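Local atomic coordinates of O-succinylhomoserine sulfhydrylase (Mycobacterium tuberculosis, PDB entry 3NDN), a protein that probably uses pyridoxal 5'-phosphate to make L-homocysteine from O-succinyl-L-homoserine and hydrogen sulfide on the way to methionine. Residues R122-R127 with V149-D154; V165-V170 with A195-V200. All blocks are in the same frame, centred on the assembly; numbering follows the deposited sequence.

Interaction 1: R122-R127 with V149-D154; sequences RLVAAR and VFVDGD
Strand 122-126 and the edge strand 147-151 run parallel, and the side chain of Arg127 reaches across where the strands end. CB of Arg127 starts beside the carbonyl oxygen of Val151. CG lies anti to the backbone N (chi1 -158°), and a bend at chi3 (-83°) turns the guanidinium back over the neighbouring chain. There NE and CZ sit near CB of Phe150, and NH2 comes within 3.7 Å of that same Phe150 CB, which lies over one face of the guanidinium. NH1 ends in a salt bridge of 2.8 Å to OD1 of Asp152, which arrives at the edge of the guanidinium; the carboxylate plane is turned 68° from it. Toward the start of the pair the backbone ladder is regular. Val149 N donates to Leu123 O at 2.9 Å, nearly along the C=O axis, and Ala125 N returns a similarly straight bond to Val149 O. Val151 N then reaches Ala125 O at 3.0 Å in the carbonyl plane. The last rung, Arg127 N to Val151 O, is weak, and a water accepts from Gly153 N and, weakly, from Arg127 N. Phe150 brings CE1 to 3.9 Å from CB of Ala125; Phe134 of helix 131-143 stacks on its ring. On the other face, Val124 and Val151 pack against Trp159 of helix 156-162. The two strands and helix 131-143 form a right-handed beta-alpha-beta unit of the large PLP-binding domain of this family. Apolar packing and main-chain bonds thus hold the body of the pair, whereas at its end a salt bridge and a water are added to one weak main-chain bond; Ala126 O, buried here, has no hydrogen-bond partner in the model and meets the ring edge of Phe150 instead.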
loop_
_atom_site.group_PDB
_atom_site.type_symbol
_atom_site.label_atom_id
_atom_site.label_comp_id
_atom_site.label_asym_id
_atom_site.label_seq_id
_atom_site.Cartn_x
_atom_site.Cartn_y
_atom_site.Cartn_z
ATOM N N ARG A 122 -18.961 -23.018 -30.953
ATOM C CA ARG A 122 -18.191 -24.273 -30.853
ATOM C C ARG A 122 -16.723 -24.036 -30.443
ATOM O O ARG A 122 -16.045 -23.199 -31.045
ATOM C CB ARG A 122 -18.244 -25.002 -32.204
ATOM C CG ARG A 122 -17.559 -26.379 -32.264
ATOM C CD ARG A 122 -17.911 -27.122 -33.579
ATOM N NE ARG A 122 -17.633 -28.560 -33.489
ATOM C CZ ARG A 122 -16.480 -29.128 -33.828
ATOM N NH1 ARG A 122 -15.487 -28.388 -34.310
ATOM N NH2 ARG A 122 -16.323 -30.441 -33.700
ATOM N N LEU A 123 -16.255 -24.796 -29.446
ATOM C CA LEU A 123 -14.866 -24.735 -28.940
ATOM C C LEU A 123 -14.155 -26.081 -29.105
ATOM O O LEU A 123 -14.737 -27.121 -28.806
ATOM C CB LEU A 123 -14.861 -24.320 -27.442
ATOM C CG LEU A 123 -13.619 -24.537 -26.551
ATOM C CD1 LEU A 123 -12.435 -23.696 -27.019
ATOM C CD2 LEU A 123 -13.897 -24.256 -25.065
ATOM N N VAL A 124 -12.911 -26.057 -29.593
ATOM C CA VAL A 124 -12.045 -27.247 -29.574
ATOM C C VAL A 124 -10.850 -27.015 -28.630
ATOM O O VAL A 124 -10.057 -26.095 -28.836
ATOM C CB VAL A 124 -11.565 -27.642 -30.997
ATOM C CG1 VAL A 124 -10.618 -28.835 -30.947
ATOM C CG2 VAL A 124 -12.768 -27.960 -31.897
ATOM N N ALA A 125 -10.713 -27.858 -27.609
ATOM C CA ALA A 125 -9.686 -27.637 -26.580
ATOM C C ALA A 125 -8.836 -28.871 -26.360
ATOM O O ALA A 125 -9.331 -29.979 -26.521
ATOM C CB ALA A 125 -10.350 -27.228 -25.266
ATOM N N ALA A 126 -7.564 -28.685 -25.996
ATOM C CA ALA A 126 -6.716 -29.795 -25.520
ATOM C C ALA A 126 -7.215 -30.262 -24.149
ATOM O O ALA A 126 -7.788 -29.472 -23.395
ATOM C CB ALA A 126 -5.256 -29.368 -25.434
ATOM N N ARG A 127 -6.987 -31.534 -23.830
ATOM C CA ARG A 127 -7.492 -32.143 -22.591
ATOM C C ARG A 127 -6.573 -31.882 -21.394
ATOM O O ARG A 127 -7.044 -31.813 -20.255
ATOM C CB ARG A 127 -7.718 -33.661 -22.775
ATOM C CG ARG A 127 -8.715 -34.265 -21.775
ATOM C CD ARG A 127 -9.029 -35.744 -22.062
ATOM N NE ARG A 127 -10.058 -35.937 -23.090
ATOM C CZ ARG A 127 -9.820 -36.314 -24.349
ATOM N NH1 ARG A 127 -8.582 -36.542 -24.777
ATOM N NH2 ARG A 127 -10.832 -36.464 -25.195
ATOM N N VAL A 149 -15.509 -29.702 -27.648
ATOM C CA VAL A 149 -14.889 -30.960 -28.045
ATOM C C VAL A 149 -13.422 -31.012 -27.597
ATOM O O VAL A 149 -12.651 -30.089 -27.881
ATOM C CB VAL A 149 -14.966 -31.155 -29.586
ATOM C CG1 VAL A 149 -14.368 -32.488 -29.999
ATOM C CG2 VAL A 149 -16.417 -31.041 -30.075
ATOM N N PHE A 150 -13.033 -32.100 -26.927
ATOM C CA PHE A 150 -11.658 -32.259 -26.427
ATOM C C PHE A 150 -10.823 -33.159 -27.345
ATOM O O PHE A 150 -11.353 -34.081 -27.956
ATOM C CB PHE A 150 -11.651 -32.813 -24.992
ATOM C CG PHE A 150 -12.041 -31.797 -23.938
ATOM C CD1 PHE A 150 -11.145 -30.797 -23.550
ATOM C CD2 PHE A 150 -13.283 -31.858 -23.311
ATOM C CE1 PHE A 150 -11.488 -29.854 -22.577
ATOM C CE2 PHE A 150 -13.641 -30.909 -22.324
ATOM C CZ PHE A 150 -12.730 -29.908 -21.956
ATOM N N VAL A 151 -9.531 -32.843 -27.463
ATOM C CA VAL A 151 -8.556 -33.664 -28.193
ATOM C C VAL A 151 -7.302 -33.872 -27.354
ATOM O O VAL A 151 -7.047 -33.111 -26.410
ATOM C CB VAL A 151 -8.126 -33.023 -29.549
ATOM C CG1 VAL A 151 -9.314 -32.875 -30.496
ATOM C CG2 VAL A 151 -7.420 -31.675 -29.329
ATOM N N ASP A 152 -6.509 -34.891 -27.690
ATOM C CA ASP A 152 -5.175 -35.028 -27.103
ATOM C C ASP A 152 -4.230 -34.045 -27.799
ATOM O O ASP A 152 -3.979 -34.157 -29.006
ATOM C CB ASP A 152 -4.632 -36.459 -27.214
ATOM C CG ASP A 152 -5.464 -37.475 -26.446
ATOM O OD1 ASP A 152 -5.938 -37.183 -25.321
ATOM O OD2 ASP A 152 -5.631 -38.595 -26.975
ATOM N N GLY A 153 -3.707 -33.089 -27.025
ATOM C CA GLY A 153 -2.924 -31.969 -27.566
ATOM C C GLY A 153 -1.748 -32.296 -28.470
ATOM O O GLY A 153 -1.450 -31.527 -29.398
ATOM N N ASP A 154 -1.078 -33.423 -28.206
ATOM C CA ASP A 154 0.099 -33.838 -28.998
ATOM C C ASP A 154 -0.192 -34.655 -30.288
ATOM O O ASP A 154 0.735 -35.083 -30.969
ATOM C CB ASP A 154 1.113 -34.596 -28.113
ATOM C CG ASP A 154 0.534 -35.882 -27.502
ATOM O OD1 ASP A 154 -0.654 -36.205 -27.732
ATOM O OD2 ASP A 154 1.280 -36.578 -26.784
HETATM O O HOH W 1 -3.968 -32.808 -24.070
#

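Interaction 2: V165-V170 with A195-V200; sequences VPTQAV and AGAKVV
From Pro166 onward, segment 165-170 runs alongside 195-200 in the same direction, and four main-chain hydrogen bonds join them. Thr167 N donates to Ala195 O at 3.1 Å, in the carbonyl plane, before either strand has begun. Lys198 N meets Gln168 O almost straight at the hydrogen (173°) but from above the carbonyl plane. Val170 N likewise approaches Lys198 O from above its plane, and the ladder settles with Val200 N to Val170 O, 2.8 Å and nearly along the C=O axis. Gly196, with positive phi (80°), ends helix 185-194 in a Schellman motif that turns the chain into strand 198-202. This is the return half of a beta-alpha-beta crossover, strand 169-173, helix 185-194, strand 198-202, in the central sheet of the PLP-dependent fold. Small side chains fill the entry to the pair. CB of Ala197 points at segment 165-170 and rests 3.5 Å from Thr167 O, with CG2 of Thr167, anti to the backbone N, alongside it at 3.9 Å. That torsion leaves OG1 beside the backbone N, where it donates to Val165 O at 3.0 Å and is also bonded to Arg122 NH1. Ala195 CB lies 3.8 Å from the same Val165 O. Further in, CG2 of Val170 touches Ala197 CB at 4.3 Å, while Ala192 of helix 185-194 packs on Val170 and Val199. Lys198, on the opposite face with Ala169, approaches Gln168 O through CB; a bend at chi2 (-68°) then carries the chain off from the partner segment.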
loop_
_atom_site.group_PDB
_atom_site.type_symbol
_atom_site.label_atom_id
_atom_site.label_comp_id
_atom_site.label_asym_id
_atom_site.label_seq_id
_atom_site.Cartn_x
_atom_site.Cartn_y
_atom_site.Cartn_z
ATOM N N VAL A 165 -15.014 -29.106 -39.394
ATOM C CA VAL A 165 -16.256 -28.323 -39.527
ATOM C C VAL A 165 -16.037 -26.912 -38.946
ATOM O O VAL A 165 -15.124 -26.737 -38.139
ATOM C CB VAL A 165 -17.473 -29.014 -38.830
ATOM C CG1 VAL A 165 -17.797 -30.370 -39.477
ATOM C CG2 VAL A 165 -17.250 -29.159 -37.322
ATOM N N PRO A 166 -16.854 -25.906 -39.357
ATOM C CA PRO A 166 -16.694 -24.534 -38.826
ATOM C C PRO A 166 -16.654 -24.466 -37.299
ATOM O O PRO A 166 -17.464 -25.114 -36.624
ATOM C CB PRO A 166 -17.919 -23.789 -39.367
ATOM C CG PRO A 166 -18.245 -24.521 -40.663
ATOM C CD PRO A 166 -17.888 -25.970 -40.414
ATOM N N THR A 167 -15.710 -23.675 -36.786
ATOM C CA THR A 167 -15.387 -23.592 -35.354
ATOM C C THR A 167 -15.136 -22.113 -34.976
ATOM O O THR A 167 -14.668 -21.327 -35.817
ATOM C CB THR A 167 -14.156 -24.508 -35.043
ATOM O OG1 THR A 167 -14.478 -25.868 -35.391
ATOM C CG2 THR A 167 -13.718 -24.448 -33.570
ATOM N N GLN A 168 -15.471 -21.734 -33.735
ATOM C CA GLN A 168 -15.287 -20.349 -33.256
ATOM C C GLN A 168 -13.977 -20.113 -32.473
ATOM O O GLN A 168 -13.328 -19.077 -32.652
ATOM C CB GLN A 168 -16.494 -19.885 -32.419
ATOM C CG GLN A 168 -17.686 -19.375 -33.236
ATOM C CD GLN A 168 -18.440 -20.502 -33.938
ATOM O OE1 GLN A 168 -18.767 -21.523 -33.322
ATOM N NE2 GLN A 168 -18.703 -20.326 -35.230
ATOM N N ALA A 169 -13.593 -21.068 -31.623
ATOM C CA ALA A 169 -12.391 -20.923 -30.784
ATOM C C ALA A 169 -11.602 -22.218 -30.606
ATOM O O ALA A 169 -12.170 -23.306 -30.647
ATOM C CB ALA A 169 -12.747 -20.315 -29.414
ATOM N N VAL A 170 -10.284 -22.064 -30.424
ATOM C CA VAL A 170 -9.351 -23.136 -30.058
ATOM C C VAL A 170 -8.574 -22.684 -28.791
ATOM O O VAL A 170 -8.114 -21.536 -28.727
ATOM C CB VAL A 170 -8.378 -23.425 -31.231
ATOM C CG1 VAL A 170 -7.107 -24.163 -30.767
ATOM C CG2 VAL A 170 -9.099 -24.227 -32.357
ATOM N N ALA A 195 -10.622 -23.597 -40.414
ATOM C CA ALA A 195 -11.961 -23.778 -39.827
ATOM C C ALA A 195 -12.663 -22.472 -39.407
ATOM O O ALA A 195 -13.783 -22.514 -38.879
ATOM C CB ALA A 195 -11.898 -24.744 -38.650
ATOM N N GLY A 196 -12.025 -21.324 -39.641
ATOM C CA GLY A 196 -12.605 -20.023 -39.248
ATOM C C GLY A 196 -12.455 -19.634 -37.774
ATOM O O GLY A 196 -13.047 -18.642 -37.325
ATOM N N ALA A 197 -11.662 -20.400 -37.022
ATOM C CA ALA A 197 -11.537 -20.216 -35.555
ATOM C C ALA A 197 -10.402 -19.263 -35.142
ATOM O O ALA A 197 -9.426 -19.097 -35.882
ATOM C CB ALA A 197 -11.360 -21.575 -34.865
ATOM N N LYS A 198 -10.554 -18.642 -33.966
ATOM C CA LYS A 198 -9.499 -17.810 -33.354
ATOM C C LYS A 198 -8.736 -18.628 -32.308
ATOM O O LYS A 198 -9.349 -19.278 -31.462
ATOM C CB LYS A 198 -10.094 -16.557 -32.687
ATOM C CG LYS A 198 -10.877 -15.619 -33.623
ATOM C CD LYS A 198 -9.965 -14.934 -34.654
ATOM C CE LYS A 198 -10.781 -14.198 -35.712
ATOM N NZ LYS A 198 -9.943 -13.278 -36.545
ATOM N N VAL A 199 -7.407 -18.557 -32.341
ATOM C CA VAL A 199 -6.569 -19.377 -31.460
ATOM C C VAL A 199 -6.196 -18.641 -30.163
ATOM O O VAL A 199 -5.576 -17.576 -30.222
ATOM C CB VAL A 199 -5.283 -19.825 -32.191
ATOM C CG1 VAL A 199 -4.367 -20.622 -31.263
ATOM C CG2 VAL A 199 -5.630 -20.652 -33.446
ATOM N N VAL A 200 -6.566 -19.208 -29.009
ATOM C CA VAL A 200 -6.214 -18.632 -27.682
ATOM C C VAL A 200 -5.127 -19.495 -27.021
ATOM O O VAL A 200 -5.367 -20.663 -26.714
ATOM C CB VAL A 200 -7.458 -18.495 -26.716
ATOM C CG1 VAL A 200 -7.079 -17.779 -25.383
ATOM C CG2 VAL A 200 -8.603 -17.741 -27.382
#

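Overall arrangement
Reading from the N terminus, 122-127 comes first and is joined by 149-154 once helix 131-143 has been passed, so interaction 1 closes a loop of 21 intervening residues. Helix 156-162 then leads to 165-170, and 195-200 closes interaction 2 after helix 185-194. The two loops follow in series, neither nesting nor crossing. They meet in space because strand 169-173 lies next to strand 122-126, giving the order 147-151, 122-126, 169-173, 198-202 in one sheet. Arg122 N, probably hydrogen-bonded to Gln168 OE1, joins them directly. Together they tie the outermost strand 147-151 to the middle of the seven-stranded sheet.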